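Local atomic coordinates of prephenate dehydratase (Arthrobacter aurescens, PDB entry 3MWB), a protein that probably catalyses the conversion of prephenate to 3-phenylpyruvate in phenylalanine biosynthesis, and binds L-phenylalanine in pockets shared between subunits. Residues R46-E51 with Q78-I83; T70-A75 with E234-G239; V204-P209 with M217-Q222; A224-N229 with V260-A265; D250-A255 with Y280-K285. All coordinates share one frame; numbering follows the deposited sequence.

Contact 1 (R46-E51 with Q78-I83); sequences RVRAGE and QELRII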
# COMPACT_ATOMS: atom_id res chain seq x y z
N ARG A 46 39.65 -1.57 13.36
CA ARG A 46 40.48 -0.67 14.17
C ARG A 46 39.62 0.37 14.89
O ARG A 46 39.84 0.67 16.06
CB ARG A 46 41.60 -0.02 13.33
N VAL A 47 38.61 0.89 14.19
CA VAL A 47 37.67 1.85 14.78
C VAL A 47 36.87 1.18 15.91
O VAL A 47 36.80 1.69 17.04
CB VAL A 47 36.70 2.44 13.70
CG1 VAL A 47 35.62 3.28 14.34
CG2 VAL A 47 37.48 3.26 12.66
N ARG A 48 36.29 0.03 15.61
CA ARG A 48 35.53 -0.75 16.60
C ARG A 48 36.34 -1.08 17.87
O ARG A 48 35.78 -1.05 18.97
CB ARG A 48 34.98 -2.01 15.95
CG ARG A 48 33.86 -1.72 14.98
CD ARG A 48 33.63 -2.83 13.97
NE ARG A 48 32.23 -2.85 13.57
CZ ARG A 48 31.77 -3.33 12.42
NH1 ARG A 48 32.61 -3.81 11.52
NH2 ARG A 48 30.47 -3.32 12.16
N ALA A 49 37.63 -1.38 17.71
CA ALA A 49 38.51 -1.75 18.82
C ALA A 49 38.96 -0.56 19.67
O ALA A 49 39.64 -0.75 20.68
CB ALA A 49 39.74 -2.52 18.31
N GLY A 50 38.60 0.65 19.26
CA GLY A 50 39.00 1.83 20.02
C GLY A 50 40.35 2.41 19.64
O GLY A 50 40.87 3.26 20.34
N GLU A 51 40.91 1.96 18.52
CA GLU A 51 42.30 2.30 18.14
C GLU A 51 42.39 3.27 16.97
O GLU A 51 43.49 3.61 16.55
CB GLU A 51 43.08 1.04 17.76
CG GLU A 51 43.13 -0.05 18.81
CD GLU A 51 44.15 0.21 19.88
OE1 GLU A 51 44.05 1.23 20.61
OE2 GLU A 51 45.05 -0.64 20.02
N GLN A 78 29.73 -4.77 15.87
CA GLN A 78 29.70 -3.60 16.73
C GLN A 78 29.04 -2.41 16.04
O GLN A 78 29.23 -2.20 14.84
CB GLN A 78 31.11 -3.26 17.23
CG GLN A 78 31.83 -4.42 17.97
CD GLN A 78 31.31 -4.66 19.38
OE1 GLN A 78 30.64 -5.66 19.65
NE2 GLN A 78 31.64 -3.75 20.29
N GLU A 79 28.25 -1.65 16.79
CA GLU A 79 27.60 -0.45 16.25
C GLU A 79 28.61 0.56 15.68
O GLU A 79 29.70 0.77 16.24
CB GLU A 79 26.74 0.20 17.34
N LEU A 80 28.25 1.16 14.56
CA LEU A 80 29.04 2.21 13.92
C LEU A 80 28.13 3.33 13.45
O LEU A 80 26.92 3.12 13.28
CB LEU A 80 29.77 1.63 12.72
CG LEU A 80 30.91 0.65 12.91
CD1 LEU A 80 31.29 0.11 11.55
CD2 LEU A 80 32.11 1.31 13.57
N ARG A 81 28.71 4.51 13.20
CA ARG A 81 27.97 5.63 12.63
C ARG A 81 28.73 6.32 11.51
O ARG A 81 29.89 6.66 11.66
CB ARG A 81 27.64 6.68 13.69
CG ARG A 81 26.87 6.15 14.90
CD ARG A 81 25.41 5.79 14.56
NE ARG A 81 24.74 5.26 15.75
CZ ARG A 81 24.27 6.02 16.74
NH1 ARG A 81 24.38 7.34 16.67
NH2 ARG A 81 23.68 5.45 17.79
N ILE A 82 28.05 6.56 10.41
CA ILE A 82 28.55 7.47 9.39
C ILE A 82 28.47 8.90 9.92
O ILE A 82 27.40 9.38 10.28
CB ILE A 82 27.72 7.35 8.10
CG1 ILE A 82 27.86 5.92 7.54
CG2 ILE A 82 28.18 8.41 7.07
CD1 ILE A 82 26.78 5.54 6.46
N ILE A 83 29.61 9.58 9.97
CA ILE A 83 29.65 10.98 10.42
C ILE A 83 29.85 11.98 9.27
O ILE A 83 29.65 13.18 9.44
CB ILE A 83 30.74 11.17 11.48
CG1 ILE A 83 32.14 10.95 10.88
CG2 ILE A 83 30.51 10.21 12.65
CD1 ILE A 83 33.31 11.17 11.93
O HOH W 1 32.96 -1.23 19.09
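Arg48, near the C-terminal end of helix 40-48 in the prephenate dehydratase region, reaches across to Gln78 and Leu80 in the loop leading into strand 81-89. The helix closes in a Schellman motif with Gly50 at positive phi, and Arg48 sits in its last turn. The Arg48 chain is extended from CG to NE and carries the guanidinium out to the Gln78 carbonyl. There NH2 donates to Gln78 O over 3.2 Å (N-H...O 155°), with the acceptor in the guanidinium plane and the donor in the carbonyl plane. A weak bond from Arg48 NE to the same Gln78 O spans 3.3 Å. Leu80 CD1 lies over one face of the group, 3.6 Å from Arg48 CZ, while its other methyl, CD2, meets Val47 CG1 at 4.1 Å. One leucine thus covers the guanidinium with CD1 and the apolar Val47 with CD2. A water bridges Arg48 O (2.8 Å) and Gln78 NE2 (3.1 Å), adding a second polar link. Arg48 NH2 also donates to Ala73 O at the end of helix 67-73, Leu80 packs on Val187 of strand 181-188, and Arg275 of strand 275-281 touches Arg48 and adds a weak bond to Gln78 O.

Contact 2 (T70-A75 with E234-G239); sequences TLDAIA and ESRPTG. With PHE (phenylalanine), chain D.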
# COMPACT_ATOMS: atom_id res chain seq x y z
N THR A 70 32.09 -2.97 2.14
CA THR A 70 31.60 -1.91 3.01
C THR A 70 30.15 -2.16 3.44
O THR A 70 29.83 -2.05 4.61
CB THR A 70 31.69 -0.54 2.32
OG1 THR A 70 33.07 -0.17 2.18
CG2 THR A 70 30.94 0.51 3.12
N LEU A 71 29.31 -2.51 2.48
CA LEU A 71 27.89 -2.73 2.71
C LEU A 71 27.67 -3.89 3.66
O LEU A 71 26.78 -3.83 4.50
CB LEU A 71 27.17 -2.98 1.38
CG LEU A 71 27.22 -1.85 0.35
CD1 LEU A 71 26.55 -2.30 -0.94
CD2 LEU A 71 26.53 -0.61 0.92
N ASP A 72 28.49 -4.93 3.56
CA ASP A 72 28.33 -6.07 4.45
C ASP A 72 28.89 -5.75 5.84
O ASP A 72 28.30 -6.11 6.86
CB ASP A 72 28.98 -7.32 3.84
CG ASP A 72 28.18 -7.87 2.66
OD1 ASP A 72 27.02 -7.43 2.49
OD2 ASP A 72 28.69 -8.75 1.94
N ALA A 73 30.02 -5.04 5.87
CA ALA A 73 30.72 -4.79 7.14
C ALA A 73 29.90 -3.93 8.12
O ALA A 73 29.88 -4.20 9.34
CB ALA A 73 32.08 -4.17 6.89
N ILE A 74 29.22 -2.91 7.59
CA ILE A 74 28.47 -1.97 8.42
C ILE A 74 27.10 -2.50 8.82
O ILE A 74 26.37 -1.85 9.57
CB ILE A 74 28.32 -0.57 7.74
CG1 ILE A 74 27.45 -0.66 6.47
CG2 ILE A 74 29.71 -0.01 7.40
CD1 ILE A 74 27.11 0.71 5.87
N ALA A 75 26.77 -3.69 8.33
CA ALA A 75 25.46 -4.31 8.56
C ALA A 75 25.49 -5.31 9.70
O ALA A 75 24.45 -5.87 10.06
CB ALA A 75 24.99 -4.99 7.32
N GLU A 234 19.56 -1.14 -1.15
CA GLU A 234 20.21 -2.36 -1.62
C GLU A 234 19.85 -3.52 -0.69
O GLU A 234 20.03 -3.45 0.54
CB GLU A 234 21.74 -2.19 -1.72
CG GLU A 234 22.19 -0.85 -2.33
CD GLU A 234 23.69 -0.69 -2.46
OE1 GLU A 234 24.32 -1.50 -3.19
OE2 GLU A 234 24.25 0.26 -1.87
N SER A 235 19.32 -4.59 -1.26
CA SER A 235 19.17 -5.83 -0.54
C SER A 235 20.47 -6.65 -0.59
O SER A 235 21.22 -6.62 -1.57
CB SER A 235 17.99 -6.63 -1.11
OG SER A 235 18.22 -6.93 -2.48
N ARG A 236 20.72 -7.39 0.49
CA ARG A 236 21.90 -8.24 0.61
C ARG A 236 21.47 -9.52 1.32
O ARG A 236 20.77 -9.45 2.33
CB ARG A 236 23.01 -7.55 1.42
CG ARG A 236 23.47 -6.17 0.90
CD ARG A 236 24.46 -6.25 -0.27
NE ARG A 236 25.68 -7.00 0.06
CZ ARG A 236 26.04 -8.14 -0.53
NH1 ARG A 236 25.31 -8.68 -1.50
NH2 ARG A 236 27.16 -8.74 -0.16
N PRO A 237 21.86 -10.70 0.79
CA PRO A 237 21.60 -11.97 1.48
C PRO A 237 22.37 -12.03 2.79
O PRO A 237 23.44 -11.44 2.91
CB PRO A 237 22.16 -13.03 0.53
CG PRO A 237 23.05 -12.28 -0.43
CD PRO A 237 22.48 -10.91 -0.53
N THR A 238 21.81 -12.77 3.75
CA THR A 238 22.48 -13.03 5.02
C THR A 238 21.81 -14.21 5.71
O THR A 238 20.60 -14.42 5.57
CB THR A 238 22.49 -11.76 5.91
OG1 THR A 238 23.33 -11.98 7.04
CG2 THR A 238 21.07 -11.38 6.38
N GLY A 239 22.58 -15.00 6.45
CA GLY A 239 22.03 -16.13 7.21
C GLY A 239 21.58 -15.78 8.63
O GLY A 239 21.06 -16.64 9.34
N PHE D . 10.74 -10.99 -0.86
CA PHE D . 10.31 -9.75 -0.17
C PHE D . 9.49 -8.81 -1.06
O PHE D . 9.20 -9.12 -2.21
CB PHE D . 11.51 -9.03 0.47
CG PHE D . 12.63 -8.66 -0.49
CD1 PHE D . 12.52 -7.57 -1.36
CD2 PHE D . 13.82 -9.39 -0.49
CE1 PHE D . 13.56 -7.21 -2.21
CE2 PHE D . 14.89 -9.03 -1.36
CZ PHE D . 14.75 -7.95 -2.22
OXT PHE D . 9.09 -7.71 -0.65
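Bends at chi2 and chi3 (the latter -58°) fold the Arg236 chain so that its guanidinium turns toward helix 67-73, where Asp72, with CG beside its own backbone N, brings its carboxylate up to meet it. The two flat groups are nearly coplanar, 15° apart, and the arginine grips side-on with two nitrogens. Arg236 NE donates to Asp72 OD1 at 2.8 Å, and Arg236 NH2 donates to Asp72 OD2 at 2.6 Å. Both oxygens are met on their syn sides. OD2 lies in the guanidinium plane, whereas OD1 is tilted from it, which fits the modest N-H...O angle of 132° at NE. This paired salt bridge joins helix 67-73 of the dehydratase region to strand 230-237, an outermost strand of the four-stranded antiparallel ACT sheet within the chain. A leucine in place of Arg236 would remove both donors and would probably leave the Asp72 carboxylate without its charged mate and free to turn. Beside the bridge, the Leu71 and Glu234 side chains cross at about a right angle, with Leu71 CD1 3.3 Å from Glu234 OE1. The Glu234 carboxylate has its stronger partner in Arg232, and Glu234 of a neighbouring subunit lies close to it. Between Glu234 and Arg236, Ser235 faces a different neighbourhood: its CB is 3.7 Å from CZ of the bound phenylalanine of chain D, and its OG bonds to the Ile233 backbone N of that neighbouring subunit.

Contact 3 (V204-P209 with M217-Q222); sequences VVVPLP and MEILDQ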
# COMPACT_ATOMS: atom_id res chain seq x y z
N VAL A 204 20.23 3.51 7.50
CA VAL A 204 19.83 2.39 8.34
C VAL A 204 20.05 1.05 7.65
O VAL A 204 20.11 0.96 6.42
CB VAL A 204 18.33 2.45 8.74
CG1 VAL A 204 18.08 3.58 9.69
CG2 VAL A 204 17.40 2.53 7.50
N VAL A 205 20.18 -0.01 8.45
CA VAL A 205 20.22 -1.35 7.91
C VAL A 205 19.07 -2.10 8.54
O VAL A 205 18.99 -2.19 9.77
CB VAL A 205 21.57 -2.07 8.20
CG1 VAL A 205 21.45 -3.60 7.87
CG2 VAL A 205 22.70 -1.40 7.43
N VAL A 206 18.16 -2.61 7.71
CA VAL A 206 16.94 -3.26 8.20
C VAL A 206 16.93 -4.74 7.83
O VAL A 206 16.84 -5.09 6.65
CB VAL A 206 15.63 -2.55 7.69
CG1 VAL A 206 14.37 -3.12 8.37
CG2 VAL A 206 15.74 -1.01 7.85
N PRO A 207 17.03 -5.61 8.85
CA PRO A 207 16.91 -7.05 8.67
C PRO A 207 15.47 -7.40 8.31
O PRO A 207 14.53 -6.87 8.90
CB PRO A 207 17.27 -7.62 10.05
CG PRO A 207 18.03 -6.53 10.74
CD PRO A 207 17.40 -5.25 10.24
N LEU A 208 15.31 -8.27 7.33
CA LEU A 208 14.00 -8.79 6.99
C LEU A 208 13.60 -9.89 7.98
O LEU A 208 14.30 -10.90 8.10
CB LEU A 208 14.02 -9.33 5.56
CG LEU A 208 12.72 -9.79 4.93
CD1 LEU A 208 11.73 -8.63 4.76
CD2 LEU A 208 13.01 -10.43 3.61
N PRO A 209 12.46 -9.72 8.68
CA PRO A 209 12.03 -10.75 9.63
C PRO A 209 11.41 -11.97 8.96
O PRO A 209 11.59 -13.08 9.44
CB PRO A 209 10.96 -10.03 10.47
CG PRO A 209 11.11 -8.57 10.15
CD PRO A 209 11.60 -8.52 8.74
N MSE A 217 7.99 -3.58 0.82
CA MSE A 217 7.03 -2.48 0.74
C MSE A 217 6.60 -2.01 2.13
O MSE A 217 6.54 -0.81 2.37
CB MSE A 217 5.82 -2.88 -0.05
CG MSE A 217 6.05 -2.81 -1.55
SE MSE A 217 4.41 -2.29 -2.38
CE MSE A 217 3.89 -0.89 -1.13
N GLU A 218 6.32 -2.96 3.02
CA GLU A 218 5.99 -2.63 4.40
C GLU A 218 7.11 -1.82 5.05
O GLU A 218 6.84 -0.87 5.77
CB GLU A 218 5.67 -3.89 5.22
CG GLU A 218 5.02 -3.61 6.58
CD GLU A 218 4.87 -4.86 7.46
OE1 GLU A 218 5.50 -5.90 7.14
OE2 GLU A 218 4.13 -4.81 8.47
N ILE A 219 8.36 -2.18 4.80
CA ILE A 219 9.50 -1.45 5.37
C ILE A 219 9.65 -0.07 4.71
O ILE A 219 9.84 0.96 5.39
CB ILE A 219 10.81 -2.29 5.25
CG1 ILE A 219 10.77 -3.46 6.24
CG2 ILE A 219 12.05 -1.42 5.50
CD1 ILE A 219 11.75 -4.63 5.88
N LEU A 220 9.52 -0.02 3.40
CA LEU A 220 9.64 1.25 2.67
C LEU A 220 8.52 2.25 2.98
O LEU A 220 8.76 3.46 3.03
CB LEU A 220 9.77 0.99 1.17
CG LEU A 220 11.09 0.28 0.79
CD1 LEU A 220 11.46 0.53 -0.64
CD2 LEU A 220 12.25 0.70 1.70
N ASP A 221 7.33 1.72 3.26
CA ASP A 221 6.18 2.54 3.61
C ASP A 221 6.42 3.37 4.87
O ASP A 221 5.86 4.45 4.99
CB ASP A 221 4.90 1.71 3.78
CG ASP A 221 3.64 2.55 3.64
OD1 ASP A 221 3.51 3.25 2.62
OD2 ASP A 221 2.78 2.53 4.55
N GLN A 222 7.27 2.89 5.78
CA GLN A 222 7.61 3.68 6.97
C GLN A 222 8.17 5.05 6.57
O GLN A 222 7.81 6.05 7.18
CB GLN A 222 8.57 2.94 7.89
CG GLN A 222 8.05 1.60 8.42
CD GLN A 222 6.66 1.70 9.03
OE1 GLN A 222 6.39 2.54 9.88
NE2 GLN A 222 5.77 0.82 8.59
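Ile219 points from helix 215-224 at the sheet and meets Val206 and Leu208 with its outer carbons. Its CB stays back, 4.8 Å from Val206 CG1. From there the side chain divides: CG2, anti to the backbone N, comes to 4.1 Å from Val206 CG1, and CG1, beside that N (chi1 -72°), lies 4.2 Å from the same methyl. CD1 at the tip goes furthest, 3.9 Å from Val206 CG1 and 4.2 Å from Leu208 CD1. Val206 and Ile219 therefore face each other tip to tip, one valine methyl meeting three isoleucine carbons, whereas Leu208 comes at an angle and touches CD1 alone. All three residues are buried and the contact is wholly apolar. With an alanine at Ile219, the carbons beyond CB would be gone and a gap would probably open in front of Val206 CG1, leaving Leu208 CD1 without its neighbour from the helix. Leu208 belongs to the pocket of a bound phenylalanine, so Ile219 stands in that site's second shell. Around them, Phe247 of strand 245-252, next to strand 200-207 in the ACT sheet, touches both Leu208 and Ile219, and Leu267 of helix 258-270 packs against Ile219.

Contact 4 (A224-N229 with V260-A265); sequences ASRGVN and VADALA. With PHE (phenylalanine), chain C.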
# COMPACT_ATOMS: atom_id res chain seq x y z
N ALA A 224 7.90 6.31 3.12
CA ALA A 224 7.02 6.93 2.13
C ALA A 224 5.77 7.56 2.75
O ALA A 224 5.40 8.67 2.37
CB ALA A 224 6.65 5.94 1.01
N SER A 225 5.14 6.87 3.70
CA SER A 225 3.92 7.38 4.36
C SER A 225 4.17 8.63 5.24
O SER A 225 3.21 9.28 5.64
CB SER A 225 3.24 6.28 5.20
OG SER A 225 3.96 6.03 6.38
N ARG A 226 5.44 8.94 5.54
CA ARG A 226 5.82 10.09 6.33
C ARG A 226 6.60 11.14 5.52
O ARG A 226 7.28 12.00 6.07
CB ARG A 226 6.60 9.63 7.56
CG ARG A 226 5.73 8.83 8.58
CD ARG A 226 6.61 8.21 9.62
NE ARG A 226 5.86 7.44 10.60
CZ ARG A 226 5.62 6.13 10.54
NH1 ARG A 226 6.07 5.40 9.53
NH2 ARG A 226 4.93 5.54 11.53
N GLY A 227 6.51 11.03 4.20
CA GLY A 227 7.12 12.00 3.30
C GLY A 227 8.64 11.97 3.24
O GLY A 227 9.26 12.97 2.89
N VAL A 228 9.24 10.82 3.59
CA VAL A 228 10.68 10.70 3.59
C VAL A 228 11.19 10.07 2.31
O VAL A 228 10.94 8.88 2.05
CB VAL A 228 11.23 9.90 4.80
CG1 VAL A 228 12.73 9.82 4.69
CG2 VAL A 228 10.83 10.56 6.13
N ASN A 229 11.90 10.89 1.53
CA ASN A 229 12.51 10.49 0.28
C ASN A 229 13.74 9.62 0.49
O ASN A 229 14.58 9.89 1.38
CB ASN A 229 12.92 11.75 -0.49
CG ASN A 229 13.09 11.51 -1.95
OD1 ASN A 229 12.21 10.97 -2.62
ND2 ASN A 229 14.23 11.92 -2.48
N VAL A 260 11.27 11.64 10.56
CA VAL A 260 12.32 10.65 10.48
C VAL A 260 12.34 9.81 11.74
O VAL A 260 12.43 8.59 11.66
CB VAL A 260 13.71 11.28 10.20
CG1 VAL A 260 14.81 10.20 10.17
CG2 VAL A 260 13.70 12.08 8.85
N ALA A 261 12.30 10.46 12.91
CA ALA A 261 12.18 9.76 14.17
C ALA A 261 10.97 8.85 14.14
O ALA A 261 11.04 7.71 14.60
CB ALA A 261 12.10 10.74 15.37
N ASP A 262 9.86 9.37 13.63
CA ASP A 262 8.65 8.57 13.54
C ASP A 262 8.84 7.34 12.64
O ASP A 262 8.48 6.23 13.03
CB ASP A 262 7.46 9.41 13.08
CG ASP A 262 6.14 8.88 13.60
OD1 ASP A 262 6.00 8.81 14.85
OD2 ASP A 262 5.26 8.55 12.77
N ALA A 263 9.44 7.54 11.46
CA ALA A 263 9.78 6.44 10.55
C ALA A 263 10.71 5.42 11.20
O ALA A 263 10.48 4.23 11.07
CB ALA A 263 10.41 6.97 9.25
N LEU A 264 11.75 5.89 11.90
CA LEU A 264 12.66 5.01 12.62
C LEU A 264 11.89 4.13 13.62
O LEU A 264 12.19 2.94 13.74
CB LEU A 264 13.78 5.80 13.33
CG LEU A 264 14.80 6.51 12.39
CD1 LEU A 264 15.67 7.52 13.18
CD2 LEU A 264 15.68 5.50 11.60
N ALA A 265 10.94 4.70 14.33
CA ALA A 265 10.12 3.91 15.27
C ALA A 265 9.32 2.84 14.54
O ALA A 265 9.23 1.70 15.01
CB ALA A 265 9.22 4.79 16.10
N PHE C . 13.34 8.78 -3.83
CA PHE C . 12.29 7.81 -4.33
C PHE C . 11.58 7.15 -3.17
O PHE C . 10.77 6.20 -3.37
CB PHE C . 12.89 6.74 -5.29
CG PHE C . 14.13 6.03 -4.75
CD1 PHE C . 14.02 5.04 -3.75
CD2 PHE C . 15.40 6.34 -5.26
CE1 PHE C . 15.15 4.39 -3.25
CE2 PHE C . 16.55 5.69 -4.78
CZ PHE C . 16.42 4.70 -3.76
OXT PHE C . 11.84 7.52 -2.00
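Val260 opens the helical side of the contact with its CG2 methyl 4.2 Å from Val228 CG2, an apolar touch made although its CB bond is directed away from the loop. Two residues on, Asp262 supplies the charge. Its CG stands anti to the backbone N (chi1 -151°), which lays OD2 beside Arg226. Arg226 NE donates to Asp262 OD2 nearly straight (N-H...O 165°) and at 2.5 Å, a value short enough that its exact length is uncertain. The oxygen lies in the guanidinium plane but is approached on its anti side, and the two flat groups are 62° apart. Arg226 NH2 adds only a weak bond to the same OD2, 3.3 Å long, so a single oxygen carries the whole salt bridge. Asp262 O lies over one guanidinium face, offset toward its rim. At Ala263 the helix meets the arginine's aliphatic part, with Arg226 CD 3.4 Å from the backbone N and 4.0 Å from CB. Arg226 is steadied by Gln222, whose OE1 takes a bond from NH1, and it packs on Arg226 of a neighbouring subunit. On the loop side, Gly227 is the C-prime residue of the Schellman motif that ends helix 215-224. The chain runs on to Asn229, whose OD1 accepts a 2.7 Å bond from the amino N of the phenylalanine of chain C. Asp211 and Leu216 of a neighbouring subunit also bond this ligand, so the turn between first helix and second strand of the ACT domain meets it at a subunit interface, as in the phenylalanine site of related prephenate dehydratases.

Contact 5 (D250-A255 with Y280-K285); sequences DADGHA and YARADK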
# COMPACT_ATOMS: atom_id res chain seq x y z
N ASP A 250 19.52 4.61 2.43
CA ASP A 250 19.78 6.03 2.76
C ASP A 250 18.49 6.80 2.56
O ASP A 250 17.86 6.70 1.49
CB ASP A 250 20.87 6.66 1.87
CG ASP A 250 22.23 5.95 1.97
OD1 ASP A 250 22.53 5.29 3.01
OD2 ASP A 250 23.03 6.07 1.01
N ALA A 251 18.09 7.55 3.60
CA ALA A 251 16.92 8.45 3.53
C ALA A 251 17.35 9.90 3.61
O ALA A 251 18.40 10.21 4.22
CB ALA A 251 15.95 8.13 4.67
N ASP A 252 16.58 10.78 2.98
CA ASP A 252 16.74 12.25 3.15
C ASP A 252 16.22 12.64 4.51
O ASP A 252 15.06 12.35 4.85
CB ASP A 252 15.90 13.01 2.14
CG ASP A 252 16.41 12.90 0.72
OD1 ASP A 252 17.51 12.33 0.51
OD2 ASP A 252 15.71 13.41 -0.20
N GLY A 253 17.05 13.31 5.31
CA GLY A 253 16.60 13.75 6.60
C GLY A 253 17.54 13.46 7.73
O GLY A 253 18.55 12.75 7.59
N HIS A 254 17.19 14.02 8.88
CA HIS A 254 18.00 13.86 10.08
C HIS A 254 17.13 13.15 11.12
O HIS A 254 15.94 13.42 11.21
CB HIS A 254 18.38 15.23 10.57
CG HIS A 254 19.32 15.21 11.73
ND1 HIS A 254 20.68 15.38 11.59
CD2 HIS A 254 19.09 15.11 13.06
CE1 HIS A 254 21.25 15.37 12.78
NE2 HIS A 254 20.31 15.20 13.69
N ALA A 255 17.75 12.27 11.92
CA ALA A 255 17.02 11.48 12.92
C ALA A 255 16.10 12.31 13.83
O ALA A 255 15.06 11.82 14.27
CB ALA A 255 17.99 10.65 13.76
N TYR A 280 23.83 12.58 8.91
CA TYR A 280 25.04 13.32 8.54
C TYR A 280 24.73 14.21 7.35
O TYR A 280 23.79 13.92 6.57
CB TYR A 280 26.22 12.35 8.23
CG TYR A 280 25.85 11.29 7.24
CD1 TYR A 280 25.22 10.11 7.66
CD2 TYR A 280 26.06 11.47 5.87
CE1 TYR A 280 24.81 9.14 6.75
CE2 TYR A 280 25.65 10.46 4.93
CZ TYR A 280 25.03 9.31 5.40
OH TYR A 280 24.63 8.29 4.56
N ALA A 281 25.53 15.26 7.19
CA ALA A 281 25.35 16.23 6.12
C ALA A 281 25.53 15.58 4.75
O ALA A 281 26.45 14.78 4.57
CB ALA A 281 26.33 17.41 6.29
N ARG A 282 24.65 15.93 3.81
CA ARG A 282 24.82 15.55 2.40
C ARG A 282 26.02 16.27 1.80
O ARG A 282 26.15 17.50 1.95
CB ARG A 282 23.57 15.88 1.56
CG ARG A 282 22.28 15.13 2.02
CD ARG A 282 21.05 15.37 1.10
NE ARG A 282 21.36 15.37 -0.33
CZ ARG A 282 20.93 14.47 -1.22
NH1 ARG A 282 20.15 13.45 -0.86
NH2 ARG A 282 21.29 14.59 -2.50
N ALA A 283 26.90 15.50 1.15
CA ALA A 283 28.03 16.06 0.40
C ALA A 283 27.58 17.15 -0.58
O ALA A 283 28.28 18.14 -0.77
CB ALA A 283 28.76 14.94 -0.35
N ASP A 284 26.43 16.94 -1.20
CA ASP A 284 25.96 17.86 -2.26
C ASP A 284 25.15 19.05 -1.73
O ASP A 284 24.72 19.91 -2.50
CB ASP A 284 25.16 17.10 -3.33
CG ASP A 284 23.83 16.54 -2.80
OD1 ASP A 284 23.37 16.91 -1.69
OD2 ASP A 284 23.22 15.72 -3.53
N LYS A 285 24.94 19.08 -0.41
CA LYS A 285 24.27 20.21 0.28
C LYS A 285 22.82 20.48 -0.15
O LYS A 285 22.30 21.57 0.08
CB LYS A 285 25.10 21.50 0.13
CG LYS A 285 26.59 21.37 0.43
CD LYS A 285 26.94 22.01 1.74
CE LYS A 285 28.44 22.08 1.92
NZ LYS A 285 28.77 22.73 3.20
O HOH W 2 18.00 12.52 -2.52
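Asp250 and Tyr280 come first, with carboxylate and ring planes 89° apart and Asp250 OD1 4.0 Å from Tyr280 OH. At that separation they are joined indirectly, because Thr203 OG1 of the intervening strand bonds to both. Tyr280 CG lies between its backbone N and carbonyl carbon (chi1 52°), bringing the ring's end back toward Asp250 although its CB bond points away. Asp250 OD2 has its main partner in Arg232. Two residues further, Asp252 OD1 forms a salt bridge with Arg282 NH1 at 3.2 Å, the planes 85° apart. A water accepts from Arg282 NH1 at 2.9 Å and bonds weakly to Asp252 OD2, which is held more firmly by Asn229. The guanidinium is fixed from its other edge by Asp284: Arg282 NE donates to Asp284 OD1 at 2.9 Å, while the 2.5 Å between Arg282 NH2 and Asp284 OD2 is so short that its exact length is doubtful. One arginine thus links two aspartates in a salt-bridge network. Strand 200-207 runs between 245-252 and 275-281, its Lys201 touching Asp250, Tyr280 and Arg282, and Glu85 of strand 81-89 borders Tyr280 and Arg282.

Contacts 3 and 4 are the buried ones, and they differ in chemistry: contact 3 is purely apolar between the ACT sheet and a helix, whereas contact 4 joins a loop to the other ACT helix through an ion pair and methyls. Contacts 1, 2 and 5 are partly buried and rest mainly on arginines. Of these, contact 2 bridges the two family regions, and contact 1 meets it at the end of helix 67-73. Contacts 2, 3 and 5 all use strands of the ACT sheet. Contact 4 meets contact 5 through Asn229 O and Asp252 N, 2.7 Å apart, while contact 1 reaches contact 5 through Ile82 packing on Tyr280.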